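Local coordinates for Pbp related beta-lactamase (PDB 2QMI), which is an archaeal serine peptidase of the penicillin-binding-protein and beta-lactamase family that assembles into a self-compartmentalizing octamer, at the interface of chains A and B. Numbering follows the deposited sequence. Chains: chain A/B, Pbp related beta-lactamase.

The interface of chains A and B. Residues chain A 440-443; chain B 112-113, 159.
B:Ser113 meets A:Arg441 backbone to backbone: the amide N of B:Ser113 donates to the carbonyl O of A:Arg441 at 2.9 Å, nearly straight at the hydrogen (159°) but tilted from the carbonyl plane. The bond belongs to a short parallel beta bridge pairing B:Ser113 with A:Tyr442, the first residue of strand 442-446.

Van der Waals contacts flank this bond. The small side chain of B:Ser113 probably lets the backbones come close: its CB lies 3.8 Å from CG of A:Arg441, while its hydroxyl OG sits 3.7 Å from CD1 of the A:Tyr442 ring, a contact without a hydrogen bond. OG points away from its own backbone N (chi1 173°), which brings it beside the CD1-CE1 side of that ring. The apolar ring of B:Pro112 serves both chains: its CB packs at 3.7 Å against CB of A:Arg443, and its CG lies over one face of the B:Phe159 ring, bracing it from within chain B. The aliphatic base of A:Arg443 suits the proline, and its extended chain carries the charge well away.

A polar-aromatic contact stands apart. B:Phe159 turns its ring edge to chain A, with CD1 3.4 Å from the carbonyl O of A:Glu440, which lies in the ring plane; the slightly positive C-H rim suits an oxygen there.

Charged groups of chain A shape its side of the contact. A:Arg441 bends at chi3 (55°) and closes on both carboxylate oxygens of A:Glu440: NE forms a salt bridge to OE1 at 2.7 Å, and NH2 bonds to OE2. OE1 also accepts the backbone N of A:Arg441, which probably steadies the turn between strands 434-439 and 442-446. The flat A:Tyr442 ring gives the arginine's methylenes a broad face, CG lying 3.4 Å above its centre.

Through this patch and its symmetry twin, the C-terminal octamerisation domain docks on the beta-lactamase-like domain of a neighbouring subunit, helping to build the octamer.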
ATOM      1  N   GLU A 440      34.737  16.554   8.512  1.00 18.37           N
ATOM      2  CA  GLU A 440      35.678  16.427   7.407  1.00 19.02           C
ATOM      3  C   GLU A 440      35.744  17.741   6.628  1.00 17.68           C
ATOM      4  O   GLU A 440      36.232  18.745   7.152  1.00 16.06           O
ATOM      5  CB  GLU A 440      35.305  15.270   6.472  1.00 20.64           C
ATOM      6  CG  GLU A 440      36.385  15.015   5.411  1.00 23.73           C
ATOM      7  CD  GLU A 440      35.822  14.908   3.999  1.00 25.10           C
ATOM      8  OE1 GLU A 440      34.827  15.605   3.697  1.00 25.73           O
ATOM      9  OE2 GLU A 440      36.382  14.135   3.190  1.00 25.31           O
ATOM     10  N   ARG A 441      35.235  17.753   5.399  1.00 15.50           N
ATOM     11  CA  ARG A 441      35.278  18.962   4.577  1.00 16.89           C
ATOM     12  C   ARG A 441      34.132  19.943   4.789  1.00 16.07           C
ATOM     13  O   ARG A 441      34.268  21.123   4.497  1.00 18.55           O
ATOM     14  CB  ARG A 441      35.298  18.594   3.088  1.00 16.19           C
ATOM     15  CG  ARG A 441      33.913  18.258   2.517  1.00 17.99           C
ATOM     16  CD  ARG A 441      34.007  17.609   1.136  1.00 18.24           C
ATOM     17  NE  ARG A 441      34.870  16.433   1.172  1.00 19.89           N
ATOM     18  CZ  ARG A 441      35.309  15.779   0.102  1.00 22.12           C
ATOM     19  NH1 ARG A 441      34.963  16.174  -1.118  1.00 21.17           N
ATOM     20  NH2 ARG A 441      36.126  14.742   0.260  1.00 22.37           N
ATOM     21  N   TYR A 442      33.007  19.467   5.300  1.00 17.27           N
ATOM     22  CA  TYR A 442      31.836  20.324   5.450  1.00 17.44           C
ATOM     23  C   TYR A 442      31.628  21.079   6.762  1.00 19.20           C
ATOM     24  O   TYR A 442      32.232  20.780   7.788  1.00 19.40           O
ATOM     25  CB  TYR A 442      30.576  19.496   5.197  1.00 17.39           C
ATOM     26  CG  TYR A 442      30.599  18.645   3.942  1.00 16.80           C
ATOM     27  CD1 TYR A 442      30.349  19.201   2.691  1.00 15.95           C
ATOM     28  CD2 TYR A 442      30.824  17.268   4.018  1.00 18.27           C
ATOM     29  CE1 TYR A 442      30.314  18.414   1.547  1.00 17.54           C
ATOM     30  CE2 TYR A 442      30.792  16.465   2.870  1.00 17.95           C
ATOM     31  CZ  TYR A 442      30.534  17.048   1.642  1.00 16.85           C
ATOM     32  OH  TYR A 442      30.482  16.267   0.512  1.00 17.71           O
ATOM     33  N   ARG A 443      30.755  22.078   6.684  1.00 19.93           N
ATOM     34  CA  ARG A 443      30.325  22.867   7.830  1.00 20.47           C
ATOM     35  C   ARG A 443      28.804  22.822   7.689  1.00 20.11           C
ATOM     36  O   ARG A 443      28.277  23.076   6.606  1.00 19.71           O
ATOM     37  CB  ARG A 443      30.789  24.327   7.767  1.00 18.54           C
ATOM     38  CG  ARG A 443      30.135  25.163   8.880  1.00 19.41           C
ATOM     39  CD  ARG A 443      30.536  26.636   8.883  1.00 19.16           C
ATOM     40  NE  ARG A 443      29.923  27.343  10.009  1.00 18.76           N
ATOM     41  CZ  ARG A 443      30.114  28.630  10.294  1.00 19.08           C
ATOM     42  NH1 ARG A 443      30.906  29.376   9.540  1.00 18.45           N
ATOM     43  NH2 ARG A 443      29.516  29.171  11.343  1.00 18.72           N
TER
ATOM     44  N   PRO B 112      35.255  26.122   4.934  1.00 15.88           N
ATOM     45  CA  PRO B 112      34.790  24.750   4.681  1.00 16.11           C
ATOM     46  C   PRO B 112      33.964  24.682   3.392  1.00 16.21           C
ATOM     47  O   PRO B 112      33.505  25.709   2.892  1.00 17.65           O
ATOM     48  CB  PRO B 112      33.955  24.431   5.921  1.00 15.21           C
ATOM     49  CG  PRO B 112      34.573  25.290   6.989  1.00 15.18           C
ATOM     50  CD  PRO B 112      34.809  26.588   6.259  1.00 15.51           C
ATOM     51  N   SER B 113      33.776  23.472   2.871  1.00 15.69           N
ATOM     52  CA  SER B 113      33.017  23.254   1.643  1.00 15.55           C
ATOM     53  C   SER B 113      31.640  23.904   1.632  1.00 16.06           C
ATOM     54  O   SER B 113      30.902  23.844   2.611  1.00 15.84           O
ATOM     55  CB  SER B 113      32.850  21.754   1.374  1.00 14.69           C
ATOM     56  OG  SER B 113      31.975  21.529   0.272  1.00 16.22           O
ATOM     57  N   PHE B 159      40.211  21.973   4.157  1.00 13.63           N
ATOM     58  CA  PHE B 159      38.798  21.760   3.871  1.00 13.39           C
ATOM     59  C   PHE B 159      38.713  21.721   2.357  1.00 11.59           C
ATOM     60  O   PHE B 159      38.845  22.752   1.702  1.00 11.16           O
ATOM     61  CB  PHE B 159      37.925  22.915   4.384  1.00 13.00           C
ATOM     62  CG  PHE B 159      37.827  23.004   5.883  1.00 12.41           C
ATOM     63  CD1 PHE B 159      37.241  21.986   6.620  1.00 13.41           C
ATOM     64  CD2 PHE B 159      38.312  24.124   6.559  1.00 13.42           C
ATOM     65  CE1 PHE B 159      37.136  22.078   8.014  1.00 13.37           C
ATOM     66  CE2 PHE B 159      38.213  24.225   7.950  1.00 13.39           C
ATOM     67  CZ  PHE B 159      37.622  23.199   8.675  1.00 12.57           C
TER